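Local coordinates for 1,3-alpha-isomaltosidase (Kribbella flavida DSM 17836, PDB 5X3I), which hydrolyses the alpha-1,3-glucosidic linkage of the cyclic tetrasaccharide cyclobis-(1-6)-alpha-nigerosyl, yielding isomaltose during intracellular breakdown of this starch-derived sugar, at residues 156-161 / 235-240; 594-599 / 605-610. The protein carries 1 engineered substitution. All coordinates share one frame; numbering follows the deposited sequence.

Contact 1 (156-161 / 235-240). With SO4 (sulfate ion), chain L; SO4 (sulfate ion), chain C.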
loop_
_atom_site.group_PDB
_atom_site.type_symbol
_atom_site.label_atom_id
_atom_site.label_comp_id
_atom_site.label_asym_id
_atom_site.label_seq_id
_atom_site.Cartn_x
_atom_site.Cartn_y
_atom_site.Cartn_z
ATOM N N GLY A 156 27.824 -8.921 10.878
ATOM C CA GLY A 156 29.162 -9.470 10.722
ATOM C C GLY A 156 30.091 -8.595 9.901
ATOM O O GLY A 156 30.060 -7.371 10.005
ATOM N N GLU A 157 30.905 -9.220 9.059
ATOM C CA GLU A 157 31.917 -8.487 8.307
ATOM C C GLU A 157 31.332 -7.670 7.165
ATOM O O GLU A 157 32.038 -6.892 6.533
ATOM C CB GLU A 157 32.974 -9.446 7.759
ATOM C CG GLU A 157 33.820 -10.106 8.838
ATOM C CD GLU A 157 34.966 -10.917 8.267
ATOM O OE1 GLU A 157 35.094 -12.104 8.631
ATOM O OE2 GLU A 157 35.742 -10.364 7.459
ATOM N N ARG A 158 30.043 -7.847 6.899
ATOM C CA ARG A 158 29.396 -7.092 5.836
ATOM C C ARG A 158 29.156 -5.644 6.247
ATOM O O ARG A 158 29.040 -4.769 5.398
ATOM C CB ARG A 158 28.076 -7.754 5.433
ATOM C CG ARG A 158 28.248 -9.050 4.655
ATOM C CD ARG A 158 26.927 -9.523 4.065
ATOM N NE ARG A 158 27.133 -10.428 2.939
ATOM C CZ ARG A 158 27.015 -11.742 3.021
ATOM N NH1 ARG A 158 26.677 -12.299 4.171
ATOM N NH2 ARG A 158 27.219 -12.497 1.952
ATOM N N VAL A 159 29.095 -5.394 7.550
ATOM C CA VAL A 159 28.782 -4.062 8.060
ATOM C C VAL A 159 30.031 -3.218 8.335
ATOM O O VAL A 159 30.947 -3.653 9.024
ATOM C CB VAL A 159 27.950 -4.145 9.354
ATOM C CG1 VAL A 159 27.806 -2.773 9.989
ATOM C CG2 VAL A 159 26.584 -4.740 9.067
ATOM N N ARG A 160 30.048 -2.010 7.785
ATOM C CA ARG A 160 31.124 -1.057 8.017
ATOM C C ARG A 160 30.590 0.353 8.234
ATOM O O ARG A 160 29.430 0.640 7.947
ATOM C CB ARG A 160 32.101 -1.061 6.844
ATOM C CG ARG A 160 33.007 -2.277 6.798
ATOM C CD ARG A 160 34.083 -2.101 5.744
ATOM N NE ARG A 160 35.324 -2.774 6.114
ATOM C CZ ARG A 160 36.470 -2.631 5.457
ATOM N NH1 ARG A 160 37.554 -3.278 5.861
ATOM N NH2 ARG A 160 36.531 -1.837 4.397
ATOM N N GLY A 161 31.449 1.228 8.746
ATOM C CA GLY A 161 31.137 2.639 8.859
ATOM C C GLY A 161 29.936 2.953 9.722
ATOM O O GLY A 161 29.096 3.767 9.352
ATOM N N ASN A 235 27.700 -16.510 -4.054
ATOM C CA ASN A 235 26.442 -16.816 -3.389
ATOM C C ASN A 235 25.744 -15.544 -2.913
ATOM O O ASN A 235 26.353 -14.702 -2.256
ATOM C CB ASN A 235 26.677 -17.755 -2.201
ATOM C CG ASN A 235 27.178 -19.125 -2.621
ATOM O OD1 ASN A 235 26.924 -19.581 -3.736
ATOM N ND2 ASN A 235 27.886 -19.794 -1.720
ATOM N N GLY A 236 24.468 -15.408 -3.255
ATOM C CA GLY A 236 23.702 -14.228 -2.904
ATOM C C GLY A 236 23.309 -14.209 -1.442
ATOM O O GLY A 236 23.588 -15.148 -0.699
ATOM N N TRP A 237 22.661 -13.127 -1.031
ATOM C CA TRP A 237 22.236 -12.974 0.350
ATOM C C TRP A 237 21.131 -11.930 0.452
ATOM O O TRP A 237 20.688 -11.377 -0.554
ATOM C CB TRP A 237 23.428 -12.601 1.254
ATOM C CG TRP A 237 24.183 -11.367 0.830
ATOM C CD1 TRP A 237 25.025 -11.247 -0.235
ATOM C CD2 TRP A 237 24.182 -10.090 1.483
ATOM N NE1 TRP A 237 25.527 -9.973 -0.302
ATOM C CE2 TRP A 237 25.030 -9.243 0.744
ATOM C CE3 TRP A 237 23.535 -9.579 2.610
ATOM C CZ2 TRP A 237 25.248 -7.914 1.095
ATOM C CZ3 TRP A 237 23.754 -8.257 2.959
ATOM C CH2 TRP A 237 24.603 -7.441 2.204
ATOM N N GLY A 238 20.679 -11.678 1.672
ATOM C CA GLY A 238 19.686 -10.654 1.911
ATOM C C GLY A 238 19.708 -10.193 3.350
ATOM O O GLY A 238 20.273 -10.856 4.209
ATOM N N PHE A 239 19.072 -9.061 3.614
ATOM C CA PHE A 239 19.058 -8.488 4.950
ATOM C C PHE A 239 17.669 -7.994 5.335
ATOM O O PHE A 239 16.889 -7.592 4.490
ATOM C CB PHE A 239 20.049 -7.322 5.047
ATOM C CG PHE A 239 19.656 -6.129 4.218
ATOM C CD1 PHE A 239 18.913 -5.097 4.767
ATOM C CD2 PHE A 239 20.014 -6.051 2.887
ATOM C CE1 PHE A 239 18.544 -4.012 4.004
ATOM C CE2 PHE A 239 19.645 -4.968 2.119
ATOM C CZ PHE A 239 18.908 -3.947 2.682
ATOM N N HIS A 240 17.393 -8.013 6.627
ATOM C CA HIS A 240 16.200 -7.407 7.181
ATOM C C HIS A 240 16.595 -6.565 8.383
ATOM O O HIS A 240 17.116 -7.086 9.359
ATOM C CB HIS A 240 15.187 -8.480 7.584
ATOM C CG HIS A 240 14.051 -7.971 8.407
ATOM N ND1 HIS A 240 13.464 -8.719 9.404
ATOM C CD2 HIS A 240 13.375 -6.800 8.374
ATOM C CE1 HIS A 240 12.488 -8.028 9.957
ATOM N NE2 HIS A 240 12.409 -6.860 9.344
HETATM S S SO4 L . 34.835 0.706 9.689
HETATM O O1 SO4 L . 34.950 0.198 8.327
HETATM O O2 SO4 L . 33.652 0.147 10.331
HETATM O O3 SO4 L . 36.012 0.320 10.459
HETATM O O4 SO4 L . 34.735 2.159 9.642
HETATM S S SO4 C . 28.001 -9.349 14.670
HETATM O O1 SO4 C . 27.298 -9.670 13.432
HETATM O O2 SO4 C . 27.064 -9.032 15.743
HETATM O O3 SO4 C . 28.805 -10.496 15.073
HETATM O O4 SO4 C . 28.868 -8.202 14.428
#
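Arg-158 lays its guanidinium flat on the indole of Trp-237, and this one pair makes the whole contact between 156-161 and 235-240. The group centres are 3.6 Å apart and the planes differ by 25°, the geometry of a stack. CZ of Arg-158 stands over the five-membered ring, 13° off its normal, which makes the contact cation-pi. Two atoms back, CD of Arg-158 sits 3.5 Å above the centroid of the six-membered ring of Trp-237 in a CH-pi contact; NE, between CD and CZ, comes to 3.3 Å from CE2 of Trp-237. The arginine can span the indole because its chain runs extended to NE (chi3 158°). NH1 has its charged partner in Glu-274, whose salt bridge probably fixes the turn of the guanidinium over the ring. By contrast, the exposed Gly-156 and Gly-161 do not touch 235-240; their N atoms instead hydrogen-bond sulfates probably from the crystallisation liquor. The backbones stay well apart, Arg-158 CA lying 10.5 Å from Phe-239 CA. The stack ties the 3-10 turn just before strand 159-167 to strand 237-241, which belongs to a different sheet of the galactose mutarotase-like beta domain of family 31.

Contact 2 (594-599 / 605-610). With SO4 (sulfate ion), chain H; SO4 (sulfate ion), chain G.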
loop_
_atom_site.group_PDB
_atom_site.type_symbol
_atom_site.label_atom_id
_atom_site.label_comp_id
_atom_site.label_asym_id
_atom_site.label_seq_id
_atom_site.Cartn_x
_atom_site.Cartn_y
_atom_site.Cartn_z
ATOM N N TYR A 594 -10.466 -5.435 -12.271
ATOM C CA TYR A 594 -10.645 -4.085 -12.785
ATOM C C TYR A 594 -11.425 -3.264 -11.771
ATOM O O TYR A 594 -12.146 -3.808 -10.941
ATOM C CB TYR A 594 -11.340 -4.072 -14.157
ATOM C CG TYR A 594 -12.804 -4.506 -14.205
ATOM C CD1 TYR A 594 -13.817 -3.663 -13.779
ATOM C CD2 TYR A 594 -13.167 -5.733 -14.745
ATOM C CE1 TYR A 594 -15.150 -4.044 -13.847
ATOM C CE2 TYR A 594 -14.512 -6.129 -14.815
ATOM C CZ TYR A 594 -15.491 -5.272 -14.370
ATOM O OH TYR A 594 -16.808 -5.637 -14.429
ATOM N N HIS A 595 -11.259 -1.947 -11.843
ATOM C CA HIS A 595 -11.831 -1.034 -10.863
ATOM C C HIS A 595 -11.938 0.373 -11.448
ATOM O O HIS A 595 -11.264 0.693 -12.421
ATOM C CB HIS A 595 -10.973 -1.045 -9.594
ATOM C CG HIS A 595 -11.501 -0.188 -8.486
ATOM N ND1 HIS A 595 -12.829 -0.159 -8.131
ATOM C CD2 HIS A 595 -10.868 0.664 -7.644
ATOM C CE1 HIS A 595 -12.997 0.677 -7.124
ATOM N NE2 HIS A 595 -11.821 1.187 -6.807
ATOM N N SER A 596 -12.789 1.206 -10.864
ATOM C CA SER A 596 -12.936 2.579 -11.324
ATOM C C SER A 596 -13.230 3.527 -10.165
ATOM O O SER A 596 -13.972 3.193 -9.245
ATOM C CB SER A 596 -14.040 2.679 -12.390
ATOM O OG SER A 596 -15.322 2.480 -11.837
ATOM N N GLU A 597 -12.633 4.715 -10.235
ATOM C CA GLU A 597 -12.720 5.732 -9.188
ATOM C C GLU A 597 -14.069 6.441 -9.171
ATOM O O GLU A 597 -14.719 6.554 -10.202
ATOM C CB GLU A 597 -11.596 6.764 -9.389
ATOM C CG GLU A 597 -11.408 7.764 -8.260
ATOM C CD GLU A 597 -10.183 8.657 -8.467
ATOM O OE1 GLU A 597 -9.955 9.138 -9.593
ATOM O OE2 GLU A 597 -9.449 8.864 -7.494
ATOM N N PHE A 598 -14.451 6.963 -8.009
ATOM C CA PHE A 598 -15.623 7.816 -7.875
ATOM C C PHE A 598 -15.551 8.986 -8.862
ATOM O O PHE A 598 -14.538 9.666 -8.934
ATOM C CB PHE A 598 -15.692 8.340 -6.442
ATOM C CG PHE A 598 -16.806 9.314 -6.182
ATOM C CD1 PHE A 598 -18.117 8.887 -6.109
ATOM C CD2 PHE A 598 -16.530 10.652 -5.952
ATOM C CE1 PHE A 598 -19.131 9.779 -5.844
ATOM C CE2 PHE A 598 -17.541 11.545 -5.686
ATOM C CZ PHE A 598 -18.842 11.107 -5.626
ATOM N N ASN A 599 -16.575 9.107 -9.701
ATOM C CA ASN A 599 -16.775 10.216 -10.656
ATOM C C ASN A 599 -17.802 11.310 -10.300
ATOM O O ASN A 599 -18.204 12.056 -11.182
ATOM C CB ASN A 599 -17.094 9.667 -12.042
ATOM C CG ASN A 599 -16.759 10.662 -13.154
ATOM O OD1 ASN A 599 -15.952 11.575 -12.966
ATOM N ND2 ASN A 599 -17.391 10.498 -14.305
ATOM N N LEU A 605 -20.351 7.527 -17.813
ATOM C CA LEU A 605 -19.706 6.732 -16.781
ATOM C C LEU A 605 -18.203 6.622 -17.005
ATOM O O LEU A 605 -17.725 6.708 -18.122
ATOM C CB LEU A 605 -20.329 5.337 -16.727
ATOM C CG LEU A 605 -21.842 5.306 -16.488
ATOM C CD1 LEU A 605 -22.369 3.890 -16.567
ATOM C CD2 LEU A 605 -22.180 5.928 -15.146
ATOM N N ARG A 606 -17.468 6.514 -15.909
ATOM C CA ARG A 606 -16.052 6.155 -15.908
ATOM C C ARG A 606 -15.747 4.667 -15.610
ATOM O O ARG A 606 -14.609 4.319 -15.285
ATOM C CB ARG A 606 -15.282 7.099 -15.002
ATOM C CG ARG A 606 -15.094 8.434 -15.727
ATOM C CD ARG A 606 -14.083 9.362 -15.087
ATOM N NE ARG A 606 -13.901 10.561 -15.899
ATOM C CZ ARG A 606 -13.016 11.520 -15.634
ATOM N NH1 ARG A 606 -12.224 11.432 -14.576
ATOM N NH2 ARG A 606 -12.926 12.570 -16.430
ATOM N N ASP A 607 -16.775 3.819 -15.618
ATOM C CA ASP A 607 -16.585 2.378 -15.404
ATOM C C ASP A 607 -15.457 1.798 -16.267
ATOM O O ASP A 607 -15.234 2.208 -17.403
ATOM C CB ASP A 607 -17.869 1.588 -15.722
ATOM C CG ASP A 607 -18.943 1.721 -14.653
ATOM O OD1 ASP A 607 -18.963 2.726 -13.921
ATOM O OD2 ASP A 607 -19.790 0.808 -14.559
ATOM N N ARG A 608 -14.707 0.891 -15.667
ATOM C CA ARG A 608 -13.677 0.111 -16.343
ATOM C C ARG A 608 -14.183 -1.255 -16.843
ATOM O O ARG A 608 -13.378 -2.148 -17.102
ATOM C CB ARG A 608 -12.454 -0.057 -15.451
ATOM C CG ARG A 608 -11.355 0.990 -15.723
ATOM C CD ARG A 608 -11.839 2.437 -15.530
ATOM N NE ARG A 608 -10.719 3.378 -15.575
ATOM C CZ ARG A 608 -10.829 4.701 -15.659
ATOM N NH1 ARG A 608 -12.019 5.280 -15.714
ATOM N NH2 ARG A 608 -9.734 5.454 -15.699
ATOM N N THR A 609 -15.494 -1.481 -16.806
ATOM C CA THR A 609 -16.048 -2.709 -17.390
ATOM C C THR A 609 -15.660 -2.861 -18.870
ATOM O O THR A 609 -15.504 -1.882 -19.580
ATOM C CB THR A 609 -17.587 -2.761 -17.267
ATOM O OG1 THR A 609 -18.177 -1.706 -18.038
ATOM C CG2 THR A 609 -18.011 -2.655 -15.810
ATOM N N PRO A 610 -15.483 -4.098 -19.331
ATOM C CA PRO A 610 -15.100 -4.314 -20.733
ATOM C C PRO A 610 -16.087 -3.675 -21.709
ATOM O O PRO A 610 -15.670 -3.108 -22.715
ATOM C CB PRO A 610 -15.113 -5.838 -20.875
ATOM C CG PRO A 610 -14.952 -6.356 -19.508
ATOM C CD PRO A 610 -15.584 -5.360 -18.584
HETATM S S SO4 H . -14.666 11.901 -19.380
HETATM O O1 SO4 H . -14.121 11.047 -20.429
HETATM O O2 SO4 H . -15.563 11.136 -18.513
HETATM O O3 SO4 H . -13.551 12.424 -18.604
HETATM O O4 SO4 H . -15.404 13.008 -19.978
HETATM S S SO4 G . -10.148 14.564 -15.168
HETATM O O1 SO4 G . -10.718 14.532 -16.508
HETATM O O2 SO4 G . -10.844 13.634 -14.290
HETATM O O3 SO4 G . -8.738 14.194 -15.242
HETATM O O4 SO4 G . -10.282 15.907 -14.618
HETATM O O HOH W 1 -15.798 -0.025 -13.148
HETATM O O HOH W 2 -11.665 9.649 -12.240
#
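Tyr-594 turns one ring face to the backbone of 608-609: Arg-608 O lies 3.7 Å from CD1 of Tyr-594, and Thr-609 CA makes a CH-pi contact 25° off the ring normal. Its OH touches Thr-609 CG2 at 3.5 Å and is hydrogen-bonded to His-321, so an alanine here would probably leave Thr-609 without its aromatic cover and His-321 without its hydroxyl partner. His-595 points its CB away from 605-610, its side chain about 6 Å from that of Asp-536, the probable proton donor, while its carbonyl O rests 3.3 Å from Arg-608 CG. This is the loop between the eighth strand, 591-593, and helix 610-617 of the TIM barrel, at the active-site end. Ser-596 CB packs 3.4 Å from Arg-606 O, which lies close to the plane of the Arg-608 guanidinium and accepts a 2.8 Å bond from its NH1; a water joins Ser-596 OG to Arg-608 N. Another links Glu-597 OE1 to Arg-606 NH1. Asn-599 crosses the Arg-606 chain at about a right angle, its ND2 3.4 Å from Arg-606 CG and its OD1 over one guanidinium face, the planes 16° apart. Arg-606 NE reaches the chain H sulfate almost straight (172°), and NH1 bonds the chain G sulfate.

From the N terminus the chain first meets contact 1, where 156-161 and 235-240 close a loop whose 73 intervening residues include 32 in strands. It links the turn leading into strand 159-167, of a six-stranded antiparallel sheet, to strand 237-241 of a five-stranded mixed one. The chain then enters the TIM-barrel range, where contact 2 closes a far shorter loop, with five residues between 594-599 and 605-610, on the way from strand 591-593 to helix 610-617. The two loops follow in series, neither nesting nor crossing. The centres of contact 1 and contact 2 are about 46 Å apart, on opposite sides of the chain's centre. The nearest atoms of contact 1 and contact 2 are about 30 Å apart, so they share no direct interaction.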